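Local coordinates for protein ORF10 (Moritella marina, PDB 6RIW) that forms the ketosynthase-chain length factor didomain of a polyunsaturated fatty acid synthase and probably takes part in building acyl chains held on an acyl carrier protein, at residues A220-A225 with L370-M375; S799-A804 with S828-N833; P465-A470 with P752-T757; Y529-D534 with T909-G914; P249-S254 with N395-L400. One frame throughout, in Å; residues are numbered along the deposited sequence.

Interaction 1 of 5, residues A220-A225 with L370-M375; sequences AGAVSA and LTAAGM
Thr371 and Ala372 face strand 217-224 at Ala222, Val223 and Ser224, on the way into helix 374-387. CB of Thr371 points toward the strand. Its OG1 sits between the backbone N and the carbonyl carbon (chi1 44°). From there it donates to Val223 O over 2.8 Å, coming from above the carbonyl plane, 40° out of it. OG1 also lies 3.6 Å from Ser224 CB. Ala222 and Ala372 meet through their methyl groups, with CB to CB at 4.3 Å. Ala222 CB also rests 3.3 Å from Thr371 O, the methyl directly against the carbonyl oxygen. Ser224 carries OG anti to its backbone N (chi1 162°). This oxygen lies 3.7 Å from Leu370 CB and makes a weak hydrogen bond to Gly260 O. Met375 covers the other end of the contact. Its chain bends at chi2 and chi3 and runs beside the strand backbone. SD lies 3.8 Å from Gly221 CA, and CE is 4.0 Å from Ala220 O. Helix 198-211 touches Ala222, Thr371 and Met375, and its Ser199 OG is hydrogen-bonded to Thr371 O. Replacing Thr371 by a valine would probably leave Val223 O without this donor and the turn less firmly fixed to the strand. The contact is buried and joins a strand to the start of a helix in the first ketosynthase-family region, a thiolase-like fold. Small side chains let the backbones come close, and one hydroxyl supplies the direct polar link between them.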
# COMPACT_ATOMS: atom_id res chain seq x y z
N ALA A 220 -15.38 -2.32 -4.52
CA ALA A 220 -14.08 -2.96 -4.63
C ALA A 220 -13.42 -2.49 -5.92
O ALA A 220 -14.03 -2.52 -6.99
CB ALA A 220 -14.17 -4.49 -4.60
N GLY A 221 -12.17 -2.09 -5.82
CA GLY A 221 -11.51 -1.54 -6.98
C GLY A 221 -10.05 -1.32 -6.69
O GLY A 221 -9.52 -1.84 -5.70
N ALA A 222 -9.40 -0.55 -7.56
CA ALA A 222 -7.97 -0.29 -7.42
C ALA A 222 -7.60 0.94 -8.23
O ALA A 222 -8.33 1.36 -9.14
CB ALA A 222 -7.13 -1.49 -7.87
N VAL A 223 -6.44 1.49 -7.91
CA VAL A 223 -5.90 2.67 -8.58
C VAL A 223 -4.39 2.46 -8.67
O VAL A 223 -3.77 1.88 -7.78
CB VAL A 223 -6.27 3.98 -7.84
CG1 VAL A 223 -5.72 3.97 -6.41
CG2 VAL A 223 -5.75 5.21 -8.59
N SER A 224 -3.84 2.86 -9.82
CA SER A 224 -2.40 2.84 -10.09
C SER A 224 -2.09 4.24 -10.62
O SER A 224 -2.40 4.55 -11.77
CB SER A 224 -2.06 1.75 -11.11
OG SER A 224 -0.78 1.95 -11.69
N ALA A 225 -1.51 5.09 -9.76
CA ALA A 225 -1.19 6.47 -10.15
C ALA A 225 0.12 6.92 -9.50
O ALA A 225 0.25 8.06 -9.03
CB ALA A 225 -2.31 7.43 -9.76
N LEU A 370 -0.54 -2.56 -13.19
CA LEU A 370 0.05 -2.69 -11.85
C LEU A 370 -1.05 -3.01 -10.85
O LEU A 370 -1.75 -4.03 -11.02
CB LEU A 370 0.84 -1.41 -11.57
CG LEU A 370 1.86 -1.01 -12.65
CD1 LEU A 370 2.59 0.28 -12.30
CD2 LEU A 370 2.86 -2.15 -12.88
N THR A 371 -1.23 -2.23 -9.77
CA THR A 371 -2.26 -2.57 -8.79
C THR A 371 -3.65 -2.58 -9.40
O THR A 371 -4.53 -3.28 -8.89
CB THR A 371 -2.19 -1.59 -7.61
OG1 THR A 371 -2.04 -0.26 -8.11
CG2 THR A 371 -0.97 -1.94 -6.76
N ALA A 372 -3.86 -1.86 -10.49
CA ALA A 372 -5.17 -1.84 -11.13
C ALA A 372 -5.30 -2.85 -12.26
O ALA A 372 -6.31 -2.81 -12.98
CB ALA A 372 -5.45 -0.43 -11.68
N ALA A 373 -4.32 -3.74 -12.45
CA ALA A 373 -4.32 -4.59 -13.65
C ALA A 373 -5.52 -5.51 -13.70
O ALA A 373 -6.03 -5.82 -14.80
CB ALA A 373 -3.03 -5.42 -13.71
N GLY A 374 -5.99 -6.00 -12.55
CA GLY A 374 -7.14 -6.87 -12.58
C GLY A 374 -8.42 -6.17 -12.99
O GLY A 374 -9.36 -6.85 -13.43
N MET A 375 -8.50 -4.85 -12.84
CA MET A 375 -9.76 -4.17 -13.15
C MET A 375 -10.16 -4.31 -14.62
O MET A 375 -11.29 -4.76 -14.88
CB MET A 375 -9.69 -2.69 -12.72
CG MET A 375 -9.71 -2.41 -11.18
SD MET A 375 -10.73 -3.47 -10.16
CE MET A 375 -12.36 -2.89 -10.57

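Interaction 2 of 5, residues S799-A804 with S828-N833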
# COMPACT_ATOMS: atom_id res chain seq x y z
N SER A 799 -9.06 -0.45 32.73
CA SER A 799 -8.23 0.68 32.34
C SER A 799 -8.42 0.89 30.85
O SER A 799 -8.98 0.05 30.15
CB SER A 799 -6.77 0.46 32.71
OG SER A 799 -6.22 -0.66 32.03
N VAL A 800 -7.94 2.04 30.37
CA VAL A 800 -8.22 2.50 29.01
C VAL A 800 -6.91 2.91 28.39
O VAL A 800 -6.17 3.73 28.96
CB VAL A 800 -9.21 3.68 28.98
CG1 VAL A 800 -9.49 4.10 27.54
CG2 VAL A 800 -10.49 3.31 29.67
N GLU A 801 -6.61 2.35 27.22
CA GLU A 801 -5.43 2.71 26.44
C GLU A 801 -5.89 3.75 25.43
O GLU A 801 -6.46 3.41 24.39
CB GLU A 801 -4.81 1.47 25.80
CG GLU A 801 -3.69 1.73 24.81
CD GLU A 801 -2.40 2.19 25.45
OE1 GLU A 801 -2.28 2.10 26.71
OE2 GLU A 801 -1.51 2.66 24.69
N ALA A 802 -5.72 5.02 25.76
CA ALA A 802 -6.19 6.07 24.86
C ALA A 802 -5.26 6.19 23.66
O ALA A 802 -4.09 5.83 23.72
CB ALA A 802 -6.25 7.41 25.60
N HIS A 803 -5.81 6.69 22.55
CA HIS A 803 -4.97 7.04 21.41
C HIS A 803 -3.92 8.08 21.81
O HIS A 803 -2.73 7.90 21.56
CB HIS A 803 -5.86 7.54 20.26
CG HIS A 803 -5.14 7.75 18.97
ND1 HIS A 803 -4.46 6.75 18.31
CD2 HIS A 803 -5.01 8.86 18.20
CE1 HIS A 803 -3.93 7.24 17.20
NE2 HIS A 803 -4.25 8.51 17.10
N ALA A 804 -4.37 9.15 22.48
CA ALA A 804 -3.51 10.19 23.06
C ALA A 804 -2.40 10.64 22.10
O ALA A 804 -1.22 10.65 22.43
CB ALA A 804 -2.92 9.73 24.38
N SER A 828 -4.23 5.84 30.08
CA SER A 828 -2.81 6.03 29.80
C SER A 828 -2.58 5.77 28.31
O SER A 828 -3.50 5.39 27.58
CB SER A 828 -1.94 5.11 30.66
OG SER A 828 -2.03 3.75 30.23
N SER A 829 -1.35 5.99 27.85
CA SER A 829 -1.01 5.70 26.45
C SER A 829 0.45 5.29 26.34
O SER A 829 1.33 5.93 26.91
CB SER A 829 -1.26 6.90 25.52
OG SER A 829 -0.74 6.66 24.21
N VAL A 830 0.68 4.24 25.55
CA VAL A 830 2.00 3.77 25.23
C VAL A 830 2.82 4.84 24.52
O VAL A 830 4.05 4.75 24.49
CB VAL A 830 1.87 2.49 24.36
CG1 VAL A 830 1.37 2.84 22.96
CG2 VAL A 830 3.18 1.71 24.33
N LYS A 831 2.18 5.85 23.95
CA LYS A 831 2.96 6.89 23.26
C LYS A 831 3.80 7.71 24.24
O LYS A 831 4.81 8.33 23.85
CB LYS A 831 2.04 7.81 22.46
CG LYS A 831 1.34 7.05 21.33
CD LYS A 831 0.52 8.00 20.43
CE LYS A 831 -0.28 7.24 19.34
NZ LYS A 831 -1.24 6.28 19.99
N ALA A 832 3.41 7.73 25.51
CA ALA A 832 4.25 8.36 26.53
C ALA A 832 5.58 7.62 26.70
O ALA A 832 6.56 8.23 27.16
CB ALA A 832 3.48 8.42 27.84
N ASN A 833 5.64 6.34 26.36
CA ASN A 833 6.88 5.57 26.49
C ASN A 833 7.69 5.55 25.20
O ASN A 833 8.92 5.61 25.26
CB ASN A 833 6.59 4.12 26.92
CG ASN A 833 5.65 4.06 28.08
OD1 ASN A 833 4.44 3.98 27.90
ND2 ASN A 833 6.19 4.13 29.29
O HOH W 1 -4.45 2.71 31.07
O HOH W 2 -1.90 4.76 22.79
O HOH W 3 -3.19 4.50 18.48
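Glu801 and Ser828 form a parallel beta bridge between strands 797-801 and 826-828. Helix 808-821 connects the two strands, a beta-alpha-beta crossover as in the thiolase fold. Two backbone bonds hold the bridge. Ser828 N donates to Val800 O at 3.1 Å, and Ala802 N donates to Ser828 O at 2.9 Å. A water also donates to Val800 O and meets Ser828 OG. That hydroxyl has Lys848 NZ as a further partner. The carboxylate of Glu801 is shared out. OE2 receives Val830 N at 2.8 Å on its syn lone pair, while OE1 makes a salt bridge to Lys848. The bend at chi2 (72°) turns CD back toward the segment 828-833. Glu814 accepts from the backbone N of His803 and of Ala804. Ser829 OG accepts from Lys831 N at 3.0 Å, a capping bond at the turn into helix 831-834. Ser829 CB is pressed tightly against Ala804 CB, 3.5 Å away. A second water lies 2.6 Å from both Ala802 O and Ser829 OG and also lies within bonding distance of Glu801 OE2; it has more acceptors in reach than protons to give. Lys831 reaches back over one face of the His803 ring with CE. A third water, in the ring plane, joins His803 ND1 to Lys831 NZ. The tip of Lys831 ends on a carbonyl: NZ donates in plane to a lone pair of His803 O at 2.7 Å.

Interaction 3 of 5, residues P465-A470 with P752-T757; sequences PREPLA and PSSQVT
Glu467 reaches across to Ser754 and is the first residue of 465-470 to touch the loop 752-757. Its first torsion lies off the usual staggered values (chi1 -27°), and from CG the extended chain carries the carboxylate to Ser754. OE2 takes two bonds from the same serine. Ser754 OG donates to it at 2.9 Å, on the syn lone pair, and Ser754 N donates at 3.2 Å, nearly in line with the C-O bond. OE2 also passes 3.7 Å from Pro752 CB, where the acid and the proline ring cross obliquely. Pro468 follows and contributes its carbonyl. Pro468 O accepts from Ser753 N at 2.9 Å. The CB of Ser753 lies close to the same oxygen, at 3.5 Å. The hydroxyl of Ser753 has another partner, Arg764 NE. Leu469 pairs with Pro752 as an antiparallel non-hydrogen-bonded pair, with CA atoms 4.8 Å apart. Their side chains diverge, yet both touch Phe680 on helix 668-682. Ala470 ends the segment. Its CB points to the loop and packs 3.7 Å from Val756 CG2. Val761 touches both of these side chains, and the backbone of Ala470 is hydrogen-bonded to that of Lys751. Within the loop, Gln755 N bonds back to Pro752 O at 3.0 Å and closes the short 3-10 turn. The contact marks where strands 469-478 and 741-752 stop pairing. Strands 4-12 and 259-270 are paired antiparallel in the same way in the first ketosynthase region, consistent with a repeated thiolase fold.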
# COMPACT_ATOMS: atom_id res chain seq x y z
N PRO A 465 -19.07 -18.64 12.37
CA PRO A 465 -19.31 -17.58 13.36
C PRO A 465 -17.99 -17.00 13.83
O PRO A 465 -16.97 -17.69 13.88
CB PRO A 465 -20.04 -18.30 14.50
CG PRO A 465 -20.51 -19.61 13.92
CD PRO A 465 -19.52 -19.97 12.85
N ARG A 466 -18.01 -15.71 14.16
CA ARG A 466 -16.80 -15.05 14.65
C ARG A 466 -16.48 -15.53 16.07
O ARG A 466 -17.35 -15.99 16.81
CB ARG A 466 -17.00 -13.53 14.67
CG ARG A 466 -18.00 -13.12 15.77
CD ARG A 466 -17.86 -11.68 16.18
NE ARG A 466 -16.58 -11.34 16.79
CZ ARG A 466 -16.28 -11.48 18.09
NH1 ARG A 466 -17.16 -11.99 18.95
NH2 ARG A 466 -15.09 -11.09 18.52
N GLU A 467 -15.20 -15.45 16.43
CA GLU A 467 -14.74 -15.77 17.78
C GLU A 467 -13.69 -14.76 18.18
O GLU A 467 -13.02 -14.17 17.32
CB GLU A 467 -14.12 -17.17 17.90
CG GLU A 467 -14.57 -18.23 16.93
CD GLU A 467 -13.71 -19.49 17.02
OE1 GLU A 467 -13.66 -20.26 16.04
OE2 GLU A 467 -13.07 -19.66 18.08
N PRO A 468 -13.48 -14.55 19.49
CA PRO A 468 -12.32 -13.76 19.92
C PRO A 468 -11.04 -14.32 19.33
O PRO A 468 -10.92 -15.51 19.02
CB PRO A 468 -12.34 -13.90 21.45
CG PRO A 468 -13.78 -14.15 21.78
CD PRO A 468 -14.32 -14.96 20.63
N LEU A 469 -10.07 -13.43 19.16
CA LEU A 469 -8.76 -13.81 18.66
C LEU A 469 -7.82 -13.97 19.84
O LEU A 469 -7.78 -13.10 20.71
CB LEU A 469 -8.22 -12.73 17.72
CG LEU A 469 -8.93 -12.56 16.38
CD1 LEU A 469 -8.49 -11.25 15.76
CD2 LEU A 469 -8.58 -13.73 15.47
N ALA A 470 -7.04 -15.04 19.85
CA ALA A 470 -6.02 -15.20 20.87
C ALA A 470 -4.68 -14.72 20.34
O ALA A 470 -4.26 -15.14 19.26
CB ALA A 470 -5.92 -16.67 21.30
N PRO A 752 -7.91 -18.17 16.18
CA PRO A 752 -9.20 -18.20 16.88
C PRO A 752 -9.03 -18.78 18.27
O PRO A 752 -8.22 -19.69 18.48
CB PRO A 752 -10.08 -19.10 16.00
CG PRO A 752 -9.41 -19.13 14.67
CD PRO A 752 -7.93 -19.00 14.96
N SER A 753 -9.76 -18.21 19.24
CA SER A 753 -9.57 -18.64 20.63
C SER A 753 -9.82 -20.14 20.81
O SER A 753 -9.20 -20.79 21.66
CB SER A 753 -10.49 -17.82 21.55
OG SER A 753 -10.63 -18.45 22.80
N SER A 754 -10.71 -20.72 20.00
CA SER A 754 -11.01 -22.14 20.18
C SER A 754 -9.88 -23.06 19.72
O SER A 754 -9.92 -24.26 20.04
CB SER A 754 -12.28 -22.50 19.43
OG SER A 754 -12.05 -22.33 18.04
N GLN A 755 -8.85 -22.55 19.04
CA GLN A 755 -7.80 -23.41 18.50
C GLN A 755 -6.43 -23.15 19.12
O GLN A 755 -5.42 -23.48 18.51
CB GLN A 755 -7.74 -23.28 16.98
CG GLN A 755 -9.05 -23.65 16.30
CD GLN A 755 -9.44 -25.12 16.53
OE1 GLN A 755 -8.60 -25.95 16.87
NE2 GLN A 755 -10.72 -25.42 16.37
N VAL A 756 -6.36 -22.62 20.33
CA VAL A 756 -5.08 -22.43 21.00
C VAL A 756 -5.15 -23.11 22.35
O VAL A 756 -6.23 -23.28 22.92
CB VAL A 756 -4.72 -20.95 21.18
CG1 VAL A 756 -4.69 -20.23 19.84
CG2 VAL A 756 -5.73 -20.30 22.12
N THR A 757 -3.99 -23.46 22.88
CA THR A 757 -3.93 -23.96 24.25
C THR A 757 -3.61 -22.83 25.23
O THR A 757 -3.05 -21.79 24.86
CB THR A 757 -2.90 -25.09 24.38
OG1 THR A 757 -1.60 -24.60 24.01
CG2 THR A 757 -3.26 -26.26 23.47

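Interaction 4 of 5, residues Y529-D534 with T909-G914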
# COMPACT_ATOMS: atom_id res chain seq x y z
N TYR A 529 13.83 7.38 18.47
CA TYR A 529 14.41 7.02 17.18
C TYR A 529 15.04 5.65 17.26
O TYR A 529 15.55 5.23 18.31
CB TYR A 529 15.48 8.02 16.76
CG TYR A 529 15.01 9.43 16.55
CD1 TYR A 529 14.35 9.80 15.38
CD2 TYR A 529 15.19 10.41 17.54
CE1 TYR A 529 13.91 11.10 15.17
CE2 TYR A 529 14.73 11.71 17.34
CZ TYR A 529 14.11 12.04 16.15
OH TYR A 529 13.67 13.34 15.96
N VAL A 530 15.05 4.97 16.12
CA VAL A 530 15.81 3.74 15.94
C VAL A 530 17.12 4.11 15.24
O VAL A 530 17.11 4.56 14.08
CB VAL A 530 15.02 2.70 15.14
CG1 VAL A 530 15.91 1.48 14.82
CG2 VAL A 530 13.78 2.26 15.91
N GLU A 531 18.26 3.92 15.91
CA GLU A 531 19.52 4.29 15.26
C GLU A 531 19.97 3.23 14.27
O GLU A 531 20.48 3.56 13.19
CB GLU A 531 20.62 4.54 16.31
CG GLU A 531 22.03 4.69 15.69
CD GLU A 531 23.05 5.36 16.61
OE1 GLU A 531 22.82 5.42 17.84
OE2 GLU A 531 24.09 5.82 16.09
N GLN A 532 19.77 1.95 14.60
CA GLN A 532 20.29 0.86 13.79
C GLN A 532 19.59 -0.43 14.20
O GLN A 532 18.99 -0.52 15.27
CB GLN A 532 21.81 0.72 13.96
CG GLN A 532 22.23 0.46 15.39
CD GLN A 532 23.73 0.68 15.60
OE1 GLN A 532 24.30 1.67 15.15
NE2 GLN A 532 24.37 -0.27 16.27
N LEU A 533 19.70 -1.44 13.34
CA LEU A 533 19.27 -2.79 13.68
C LEU A 533 20.37 -3.78 13.35
O LEU A 533 21.16 -3.58 12.42
CB LEU A 533 17.99 -3.16 12.95
CG LEU A 533 18.10 -2.93 11.44
CD1 LEU A 533 18.38 -4.25 10.73
CD2 LEU A 533 16.84 -2.31 10.90
N ASP A 534 20.42 -4.87 14.12
CA ASP A 534 21.26 -6.02 13.82
C ASP A 534 20.39 -7.13 13.24
O ASP A 534 19.37 -7.50 13.84
CB ASP A 534 21.96 -6.55 15.08
CG ASP A 534 22.73 -5.47 15.82
OD1 ASP A 534 22.78 -4.30 15.37
OD2 ASP A 534 23.30 -5.82 16.88
N THR A 909 25.10 -4.98 11.06
CA THR A 909 24.45 -3.78 11.58
C THR A 909 24.09 -2.87 10.41
O THR A 909 24.92 -2.61 9.54
CB THR A 909 25.37 -3.04 12.55
OG1 THR A 909 25.55 -3.85 13.72
CG2 THR A 909 24.75 -1.70 12.96
N ILE A 910 22.84 -2.42 10.37
CA ILE A 910 22.37 -1.51 9.33
C ILE A 910 21.84 -0.26 10.02
O ILE A 910 20.98 -0.36 10.91
CB ILE A 910 21.30 -2.16 8.45
CG1 ILE A 910 21.92 -3.33 7.69
CG2 ILE A 910 20.70 -1.13 7.49
CD1 ILE A 910 20.93 -4.40 7.33
N LYS A 911 22.39 0.90 9.65
CA LYS A 911 21.98 2.17 10.23
C LYS A 911 20.83 2.76 9.43
O LYS A 911 20.80 2.66 8.20
CB LYS A 911 23.15 3.15 10.27
CG LYS A 911 24.16 2.84 11.38
CD LYS A 911 25.34 3.80 11.37
CE LYS A 911 26.27 3.56 12.55
NZ LYS A 911 25.60 3.88 13.85
N LEU A 912 19.88 3.35 10.14
CA LEU A 912 18.80 4.08 9.48
C LEU A 912 19.32 5.44 9.02
O LEU A 912 20.30 5.96 9.54
CB LEU A 912 17.61 4.23 10.42
CG LEU A 912 16.68 3.01 10.47
CD1 LEU A 912 17.36 1.86 11.18
CD2 LEU A 912 15.38 3.38 11.19
N GLY A 913 18.65 6.02 8.02
CA GLY A 913 19.18 7.20 7.39
C GLY A 913 20.24 6.79 6.39
O GLY A 913 20.07 5.82 5.66
N GLY A 914 21.34 7.52 6.36
CA GLY A 914 22.41 7.17 5.45
C GLY A 914 23.46 8.25 5.42
O GLY A 914 23.55 9.08 6.32
O HOH W 4 20.92 6.14 12.18
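Leu533 and Ile910 form an antiparallel hydrogen-bonded pair in a two-stranded sheet, between two non-hydrogen-bonded pairs, Gln532 with Lys911 and Asp534 with Thr909. Leu533 N donates to Ile910 O at 3.0 Å, and Ile910 N returns a bond to Leu533 O at 2.9 Å. Leu912 N adds a third bond, to Glu531 O, at 3.1 Å. A water bridges Glu531 O and Leu912 O. On one face, Gln532 and Lys911 lie side by side and point the same way. Lys911 NZ donates a hydrogen bond to Gln532 OE1 at 2.9 Å, nearly along the C=O axis. The chi4 bend of Lys911 (-66°) places NZ there. NZ also forms a salt bridge to Glu531 OE2 at 3.3 Å, and Arg499 holds the other oxygen of that acid. Thr909 CG2 packs 3.6 Å from Gln532 NE2. An alanine in place of Gln532 would probably leave Lys911 NZ without its amide acceptor and Thr909 CG2 without the cover of the amide. Thr909 OG1 makes a long bond of 3.3 Å to Asp534 OD1, from well above the carboxylate plane. Among apolar groups, Leu912 CD1 lies 3.9 Å from Val530 CG1 and touches Leu533 CD2. Farther out, helix 552-567 covers these residues: Met556 touches Leu533, Leu555 touches Ile910 and Pro552 touches Leu912. Leu912, just after the strand, also touches Glu743 of strand 741-752.

Interaction 5 of 5, residues P249-S254 with N395-L400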
# COMPACT_ATOMS: atom_id res chain seq x y z
N PRO A 249 1.54 -10.03 -25.12
CA PRO A 249 1.19 -11.18 -24.28
C PRO A 249 0.82 -12.39 -25.13
O PRO A 249 0.07 -12.28 -26.10
CB PRO A 249 -0.01 -10.67 -23.47
CG PRO A 249 0.18 -9.17 -23.43
CD PRO A 249 0.77 -8.82 -24.78
N PHE A 250 1.37 -13.55 -24.76
CA PHE A 250 1.20 -14.87 -25.36
C PHE A 250 2.03 -15.04 -26.64
O PHE A 250 2.02 -16.14 -27.21
CB PHE A 250 -0.26 -15.21 -25.68
CG PHE A 250 -1.10 -15.47 -24.46
CD1 PHE A 250 -0.72 -16.41 -23.53
CD2 PHE A 250 -2.27 -14.76 -24.25
CE1 PHE A 250 -1.50 -16.67 -22.40
CE2 PHE A 250 -3.06 -15.00 -23.12
CZ PHE A 250 -2.66 -15.96 -22.19
N ASP A 251 2.71 -14.01 -27.13
CA ASP A 251 3.42 -14.10 -28.41
C ASP A 251 4.86 -14.53 -28.19
O ASP A 251 5.53 -14.06 -27.27
CB ASP A 251 3.37 -12.76 -29.15
CG ASP A 251 3.86 -12.88 -30.60
OD1 ASP A 251 5.10 -12.92 -30.80
OD2 ASP A 251 3.02 -12.96 -31.52
N GLN A 252 5.34 -15.43 -29.07
CA GLN A 252 6.70 -15.94 -28.97
C GLN A 252 7.75 -14.83 -29.00
O GLN A 252 8.83 -14.98 -28.43
CB GLN A 252 7.00 -16.91 -30.13
CG GLN A 252 6.23 -18.21 -30.11
CD GLN A 252 6.56 -19.09 -31.31
OE1 GLN A 252 7.69 -19.06 -31.81
NE2 GLN A 252 5.58 -19.84 -31.80
N ASN A 253 7.46 -13.71 -29.66
CA ASN A 253 8.45 -12.66 -29.86
C ASN A 253 8.44 -11.61 -28.75
O ASN A 253 9.31 -10.72 -28.75
CB ASN A 253 8.24 -11.97 -31.21
CG ASN A 253 8.25 -12.95 -32.38
OD1 ASN A 253 9.30 -13.45 -32.78
ND2 ASN A 253 7.06 -13.22 -32.94
N SER A 254 7.48 -11.68 -27.83
CA SER A 254 7.42 -10.74 -26.72
C SER A 254 8.65 -10.87 -25.84
O SER A 254 9.06 -11.98 -25.47
CB SER A 254 6.16 -10.98 -25.88
OG SER A 254 5.94 -9.91 -24.96
N ASN A 395 -2.07 -7.95 -31.25
CA ASN A 395 -0.63 -8.08 -31.53
C ASN A 395 -0.11 -9.50 -31.37
O ASN A 395 1.10 -9.71 -31.21
CB ASN A 395 0.21 -7.14 -30.66
CG ASN A 395 -0.13 -5.68 -30.89
OD1 ASN A 395 -0.19 -4.89 -29.94
ND2 ASN A 395 -0.40 -5.33 -32.14
N LEU A 396 -1.00 -10.48 -31.42
CA LEU A 396 -0.64 -11.88 -31.20
C LEU A 396 -0.58 -12.54 -32.58
O LEU A 396 -1.61 -12.83 -33.18
CB LEU A 396 -1.66 -12.53 -30.28
CG LEU A 396 -1.54 -14.02 -29.99
CD1 LEU A 396 -0.30 -14.28 -29.19
CD2 LEU A 396 -2.79 -14.48 -29.25
N LYS A 397 0.64 -12.76 -33.08
CA LYS A 397 0.85 -13.31 -34.42
C LYS A 397 1.43 -14.72 -34.41
O LYS A 397 1.04 -15.55 -35.24
CB LYS A 397 1.80 -12.40 -35.22
CG LYS A 397 1.55 -10.91 -35.09
CD LYS A 397 0.23 -10.52 -35.72
CE LYS A 397 0.18 -9.02 -36.01
NZ LYS A 397 -1.16 -8.65 -36.58
N GLN A 398 2.38 -15.00 -33.51
CA GLN A 398 3.00 -16.32 -33.38
C GLN A 398 2.88 -16.77 -31.93
O GLN A 398 3.77 -16.50 -31.11
CB GLN A 398 4.45 -16.28 -33.85
CG GLN A 398 4.58 -16.14 -35.37
CD GLN A 398 5.96 -15.69 -35.81
OE1 GLN A 398 6.74 -15.15 -35.01
NE2 GLN A 398 6.27 -15.88 -37.09
N PRO A 399 1.81 -17.48 -31.59
CA PRO A 399 1.53 -17.76 -30.17
C PRO A 399 2.44 -18.81 -29.54
O PRO A 399 2.88 -19.76 -30.19
CB PRO A 399 0.08 -18.26 -30.19
CG PRO A 399 -0.46 -17.88 -31.54
CD PRO A 399 0.70 -17.87 -32.47
N LEU A 400 2.69 -18.65 -28.24
CA LEU A 400 3.35 -19.70 -27.49
C LEU A 400 2.45 -20.92 -27.39
O LEU A 400 1.25 -20.87 -27.68
CB LEU A 400 3.72 -19.23 -26.08
CG LEU A 400 4.57 -17.97 -25.88
CD1 LEU A 400 4.35 -17.46 -24.46
CD2 LEU A 400 6.03 -18.25 -26.11
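Asp251 grips the facing loop through OD2, which accepts from two successive backbone N-H groups. Lys397 N and Gln398 N both lie 2.9 Å from Asp251 OD2. The first comes nearly in line with the C-O bond, the second from 39° above the carboxylate plane. The other oxygen, OD1, works within its own loop. It accepts from Asn253 N at 2.7 Å and from Asn253 ND2 on its syn lone pair. With four N-H donors, the carboxylate would probably favour its charged form. CG of Asp251 is anti to the backbone N (chi1 -169°), which directs it at the facing loop. Asn253 ND2 also donates to Gln398 OE1 at 2.8 Å, the two amide planes turned 38° apart. Two backbone bonds add to this. Gln252 N donates to Gln398 O at 2.8 Å, and Leu400 N to Phe250 O at 2.8 Å. Gln252 NE2 reaches Pro399 O at 3.1 Å, from above the carbonyl plane. Apolar contacts flank these bonds. Leu396 CD1 lies 3.6 Å from Phe250 CB, and Leu400 CD2 rests on Gln252 CA. The ring of Phe250 leads away to Cys330, Ala332 and Leu343, and Leu400 also touches Leu343, on helix 336-350. In the first ketosynthase region, OD2 thus ties the irregular loop 395-400 to a known motif, an Asx turn at Asp251 within a type I beta turn from Asp251 to Ser254.

From the N terminus, interaction 1 opens first, then interaction 5. Interaction 1 closes at 370-375 and interaction 5 at 395-400, so the two cross. Both stay in the first ketosynthase region, one in its buried interior and one between loops nearer the surface. Interaction 3 opens at 465-470 and interaction 4 at 529-534. Interaction 3 closes first, at 752-757, so these also cross. It joins the start of strand 469-478 to the loop after strand 741-752. Interaction 2 makes a short loop wholly within that of interaction 4 and joins strand 797-801 to the turn into helix 831-834. Interaction 4 closes at 909-914 and ties the late strand 907-911 to the second region.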